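Local coordinates for siderophore-interacting protein (Aeromonas hydrophila, PDB 6K2L), which binds FAD and probably acts as a flavin-dependent reductase that frees iron from ferric siderophores, at residues A[140-145]-A[202-207]; A[179-182]-A[186-189]. The protein carries 1 engineered substitution. All coordinates share one frame; numbering follows the deposited sequence.

Interaction 1 of 2, residues A[140-145]-A[202-207]; sequences YMVGDL and EYFTSL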
loop_
_atom_site.group_PDB
_atom_site.type_symbol
_atom_site.label_atom_id
_atom_site.label_comp_id
_atom_site.label_asym_id
_atom_site.label_seq_id
_atom_site.Cartn_x
_atom_site.Cartn_y
_atom_site.Cartn_z
ATOM N N TYR A 140 -13.476 7.839 -9.853
ATOM C CA TYR A 140 -13.876 9.242 -9.907
ATOM C C TYR A 140 -13.786 9.808 -8.505
ATOM O O TYR A 140 -14.595 9.442 -7.643
ATOM C CB TYR A 140 -15.292 9.397 -10.452
ATOM C CG TYR A 140 -15.485 8.736 -11.781
ATOM C CD1 TYR A 140 -15.033 9.336 -12.951
ATOM C CD2 TYR A 140 -16.092 7.493 -11.866
ATOM C CE1 TYR A 140 -15.215 8.717 -14.186
ATOM C CE2 TYR A 140 -16.271 6.876 -13.070
ATOM C CZ TYR A 140 -15.827 7.474 -14.226
ATOM O OH TYR A 140 -16.031 6.805 -15.400
ATOM N N MET A 141 -12.849 10.736 -8.293
ATOM C CA MET A 141 -12.422 11.106 -6.958
ATOM C C MET A 141 -12.410 12.631 -6.867
ATOM O O MET A 141 -11.926 13.301 -7.781
ATOM C CB MET A 141 -11.036 10.510 -6.707
ATOM C CG MET A 141 -11.008 8.945 -6.635
ATOM S SD MET A 141 -9.421 8.414 -5.982
ATOM C CE MET A 141 -9.057 6.910 -6.963
ATOM N N VAL A 142 -12.931 13.195 -5.778
ATOM C CA VAL A 142 -12.870 14.638 -5.551
ATOM C C VAL A 142 -12.406 14.862 -4.120
ATOM O O VAL A 142 -12.733 14.074 -3.223
ATOM C CB VAL A 142 -14.229 15.339 -5.829
ATOM C CG1 VAL A 142 -14.195 16.779 -5.411
ATOM C CG2 VAL A 142 -14.624 15.256 -7.321
ATOM N N GLY A 143 -11.603 15.905 -3.911
ATOM C CA GLY A 143 -11.251 16.276 -2.551
ATOM C C GLY A 143 -10.530 17.607 -2.493
ATOM O O GLY A 143 -10.366 18.304 -3.501
ATOM N N ASP A 144 -10.104 17.959 -1.279
ATOM C CA ASP A 144 -9.301 19.142 -1.037
ATOM C C ASP A 144 -8.023 18.672 -0.357
ATOM O O ASP A 144 -7.756 17.466 -0.314
ATOM C CB ASP A 144 -10.091 20.189 -0.228
ATOM C CG ASP A 144 -10.550 19.678 1.171
ATOM O OD1 ASP A 144 -9.880 18.809 1.782
ATOM O OD2 ASP A 144 -11.581 20.175 1.682
ATOM N N LEU A 145 -7.237 19.613 0.193
ATOM C CA LEU A 145 -5.993 19.222 0.857
ATOM C C LEU A 145 -6.207 18.236 2.007
ATOM O O LEU A 145 -5.295 17.454 2.314
ATOM C CB LEU A 145 -5.261 20.450 1.395
ATOM C CG LEU A 145 -4.438 21.164 0.335
ATOM C CD1 LEU A 145 -3.690 22.317 0.957
ATOM C CD2 LEU A 145 -3.505 20.190 -0.360
ATOM N N GLU A 202 -19.166 22.241 -11.434
ATOM C CA GLU A 202 -19.522 22.327 -12.841
ATOM C C GLU A 202 -18.652 21.411 -13.687
ATOM O O GLU A 202 -19.175 20.617 -14.490
ATOM C CB GLU A 202 -19.413 23.775 -13.335
ATOM C CG GLU A 202 -19.608 23.881 -14.839
ATOM C CD GLU A 202 -20.023 25.275 -15.320
ATOM O OE1 GLU A 202 -19.134 26.132 -15.575
ATOM O OE2 GLU A 202 -21.247 25.518 -15.456
ATOM N N TYR A 203 -17.323 21.475 -13.499
ATOM C CA TYR A 203 -16.431 20.679 -14.343
ATOM C C TYR A 203 -16.667 19.195 -14.161
ATOM O O TYR A 203 -16.729 18.453 -15.144
ATOM C CB TYR A 203 -14.978 20.999 -14.049
ATOM C CG TYR A 203 -14.015 19.899 -14.418
ATOM C CD1 TYR A 203 -13.585 19.736 -15.738
ATOM C CD2 TYR A 203 -13.525 19.018 -13.447
ATOM C CE1 TYR A 203 -12.676 18.732 -16.092
ATOM C CE2 TYR A 203 -12.630 18.014 -13.782
ATOM C CZ TYR A 203 -12.202 17.885 -15.108
ATOM O OH TYR A 203 -11.305 16.902 -15.434
ATOM N N PHE A 204 -16.801 18.744 -12.913
ATOM C CA PHE A 204 -16.935 17.312 -12.663
ATOM C C PHE A 204 -18.289 16.795 -13.087
ATOM O O PHE A 204 -18.400 15.625 -13.476
ATOM C CB PHE A 204 -16.702 16.949 -11.191
ATOM C CG PHE A 204 -15.964 15.641 -11.017
ATOM C CD1 PHE A 204 -14.572 15.619 -10.995
ATOM C CD2 PHE A 204 -16.653 14.437 -10.935
ATOM C CE1 PHE A 204 -13.869 14.423 -10.869
ATOM C CE2 PHE A 204 -15.964 13.235 -10.802
ATOM C CZ PHE A 204 -14.558 13.235 -10.773
ATOM N N THR A 205 -19.327 17.630 -13.003
ATOM C CA THR A 205 -20.631 17.183 -13.468
ATOM C C THR A 205 -20.691 17.132 -14.993
ATOM O O THR A 205 -21.464 16.333 -15.536
ATOM C CB THR A 205 -21.735 18.076 -12.888
ATOM O OG1 THR A 205 -21.460 19.456 -13.181
ATOM C CG2 THR A 205 -21.836 17.891 -11.361
ATOM N N SER A 206 -19.871 17.947 -15.693
ATOM C CA SER A 206 -19.778 17.859 -17.150
ATOM C C SER A 206 -19.149 16.558 -17.660
ATOM O O SER A 206 -19.305 16.249 -18.847
ATOM C CB SER A 206 -18.974 19.036 -17.726
ATOM O OG SER A 206 -17.557 18.866 -17.597
ATOM N N LEU A 207 -18.418 15.787 -16.809
ATOM C CA LEU A 207 -17.725 14.619 -17.356
ATOM C C LEU A 207 -18.677 13.429 -17.491
ATOM O O LEU A 207 -19.505 13.181 -16.610
ATOM C CB LEU A 207 -16.540 14.204 -16.484
ATOM C CG LEU A 207 -15.543 15.260 -16.020
ATOM C CD1 LEU A 207 -14.856 14.781 -14.734
ATOM C CD2 LEU A 207 -14.517 15.623 -17.093
#
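S206 OG donates to Y203 O over 2.6 Å near the C-terminal end of helix 198-205, and beside this bond the F204 ring settles on V142 and Y140 of strand 138-144. S206 N, bonded chiefly to E202 O, adds only a weak second bond to Y203 O. The setting is the parallel sheet of the C-terminal domain, a domain resembling the NAD-binding domain of ferredoxin reductases, in which a helix covers a central strand, and F204 is a worked example of a ring filling the layer between them. V142 points its CG2 at the centre of one ring face, 3.7 Å from the centroid of F204 and 14° off its normal, a CH-pi contact. With CG1 anti to the backbone N (chi1 172°), CG2 becomes the branch that stands opposite the carbonyl carbon and meets the ring. The opposite face belongs to the helix's own continuation, where L207 CD1 sits 3.8 Å above the plane of F204 and over its centre. One aromatic ring is thus sandwiched between two methyl groups. At the rim, Y140 CB lies in the plane of the ring, 3.9 Å from F204 CE2. M228 of helix 222-235 and A167 of the adjacent strand also touch the phenylalanine. The Y140 ring presents its edge to F204 CZ and also meets the F216 ring, while its hydroxyl is hydrogen-bonded to E210 N. Backbone atoms join in as well: M141 O approaches F204 CE1 obliquely, the two atoms standing 3.8 Å apart.

Interaction 2 of 2, residues A[179-182]-A[186-189]; sequences LSLP and TLRW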
loop_
_atom_site.group_PDB
_atom_site.type_symbol
_atom_site.label_atom_id
_atom_site.label_comp_id
_atom_site.label_asym_id
_atom_site.label_seq_id
_atom_site.Cartn_x
_atom_site.Cartn_y
_atom_site.Cartn_z
ATOM N N LEU A 179 1.277 14.383 -8.603
ATOM C CA LEU A 179 0.734 13.104 -8.161
ATOM C C LEU A 179 0.837 12.241 -9.407
ATOM O O LEU A 179 0.037 12.419 -10.332
ATOM C CB LEU A 179 -0.712 13.217 -7.709
ATOM C CG LEU A 179 -1.241 14.068 -6.561
ATOM C CD1 LEU A 179 -2.560 13.435 -6.168
ATOM C CD2 LEU A 179 -0.304 14.190 -5.344
ATOM N N SER A 180 1.827 11.354 -9.475
ATOM C CA SER A 180 1.878 10.492 -10.644
ATOM C C SER A 180 0.733 9.478 -10.549
ATOM O O SER A 180 0.520 8.847 -9.505
ATOM C CB SER A 180 3.243 9.801 -10.794
ATOM O OG SER A 180 3.308 9.055 -12.016
ATOM N N LEU A 181 -0.037 9.378 -11.631
ATOM C CA LEU A 181 -1.254 8.602 -11.733
ATOM C C LEU A 181 -1.124 7.639 -12.911
ATOM O O LEU A 181 -0.269 7.855 -13.778
ATOM C CB LEU A 181 -2.433 9.549 -11.954
ATOM C CG LEU A 181 -2.903 10.494 -10.858
ATOM C CD1 LEU A 181 -3.915 11.408 -11.491
ATOM C CD2 LEU A 181 -3.544 9.746 -9.673
ATOM N N PRO A 182 -1.939 6.580 -12.989
ATOM C CA PRO A 182 -2.052 5.827 -14.248
ATOM C C PRO A 182 -2.375 6.777 -15.386
ATOM O O PRO A 182 -3.064 7.784 -15.188
ATOM C CB PRO A 182 -3.205 4.854 -13.989
ATOM C CG PRO A 182 -3.320 4.757 -12.514
ATOM C CD PRO A 182 -2.785 6.033 -11.918
ATOM N N THR A 186 -7.318 11.130 -15.405
ATOM C CA THR A 186 -7.263 12.585 -15.447
ATOM C C THR A 186 -6.972 13.187 -14.066
ATOM O O THR A 186 -7.498 12.723 -13.051
ATOM C CB THR A 186 -8.620 13.082 -15.954
ATOM O OG1 THR A 186 -8.666 12.981 -17.392
ATOM C CG2 THR A 186 -8.913 14.480 -15.476
ATOM N N LEU A 187 -6.166 14.248 -14.021
ATOM C CA LEU A 187 -5.997 15.031 -12.799
ATOM C C LEU A 187 -6.176 16.511 -13.106
ATOM O O LEU A 187 -5.490 17.042 -13.981
ATOM C CB LEU A 187 -4.627 14.795 -12.174
ATOM C CG LEU A 187 -4.320 15.586 -10.902
ATOM C CD1 LEU A 187 -5.440 15.457 -9.848
ATOM C CD2 LEU A 187 -2.999 15.065 -10.344
ATOM N N ARG A 188 -7.071 17.187 -12.374
ATOM C CA ARG A 188 -7.406 18.590 -12.634
ATOM C C ARG A 188 -7.459 19.387 -11.324
ATOM O O ARG A 188 -8.255 19.092 -10.425
ATOM C CB ARG A 188 -8.730 18.685 -13.405
ATOM C CG ARG A 188 -9.142 20.096 -13.823
ATOM C CD ARG A 188 -8.354 20.609 -15.029
ATOM N NE ARG A 188 -8.519 19.790 -16.240
ATOM C CZ ARG A 188 -9.438 20.014 -17.180
ATOM N NH1 ARG A 188 -10.296 21.037 -17.065
ATOM N NH2 ARG A 188 -9.496 19.208 -18.239
ATOM N N TRP A 189 -6.612 20.396 -11.218
ATOM C CA TRP A 189 -6.490 21.195 -10.006
ATOM C C TRP A 189 -7.288 22.494 -10.119
ATOM O O TRP A 189 -7.238 23.199 -11.133
ATOM C CB TRP A 189 -5.020 21.513 -9.716
ATOM C CG TRP A 189 -4.132 20.303 -9.389
ATOM C CD1 TRP A 189 -3.495 19.482 -10.282
ATOM C CD2 TRP A 189 -3.762 19.823 -8.083
ATOM N NE1 TRP A 189 -2.756 18.527 -9.618
ATOM C CE2 TRP A 189 -2.904 18.717 -8.268
ATOM C CE3 TRP A 189 -4.070 20.221 -6.781
ATOM C CZ2 TRP A 189 -2.378 17.992 -7.197
ATOM C CZ3 TRP A 189 -3.537 19.510 -5.731
ATOM C CH2 TRP A 189 -2.698 18.402 -5.947
#
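The connection from strand 163-170 to the neighbouring edge strand 185-191 crosses one face of the parallel sheet, and a late part of it, 179-182, is an extended, irregular segment that folds back antiparallel to the strand it leads into. Its inward residues, L179 and L181, are two apart and meet L187 and W189, likewise two apart. The tightest touch is L181 CD1 against L187 CB, at 3.5 Å. These two leucine side chains cross at about a right angle, and L181 CD1 rests against both CB and CD2 of L187. In L187, chi1 of 179° carries CG out from the backbone, and chi2 of 51° sets CD2 beside L179 CB, at 3.9 Å. Its other methyl, CD1, lies 4.0 Å above one face of the W189 indole, offset toward the rim. L179 meets that indole too: its CG comes obliquely to W189 CZ2 at 4.1 Å, again with the side chains nearly perpendicular. The same apolar layer takes in I166 of the adjacent strand and L148 of helix 148-155. On the outer side of the segment, S180 packs on D161 of the second subunit. Here an extended connection, joined to the edge strand by aliphatic groups, replaces the helix of the usual beta-alpha-beta crossover within the parallel sheet of a Rossmann-like alpha/beta domain.

Overall arrangement
Both contacts cover the same parallel sheet, with centres about 12 Å apart, but from opposite faces. Interaction 1 is buried and places a helix on a central strand; interaction 2 is nearer the surface, where an irregular connection covers the edge strand close to the second subunit. A single phenylalanine ring organises the first, whereas branched aliphatic chains do most of the work in the second, with an indole at its margin. Strand 185-191 leads on to helix 198-205, and the two contacts touch through Y203, whose OH lies 3.4 Å from T186 CG2. Together they illustrate how apolar layers enclose a parallel sheet on both faces.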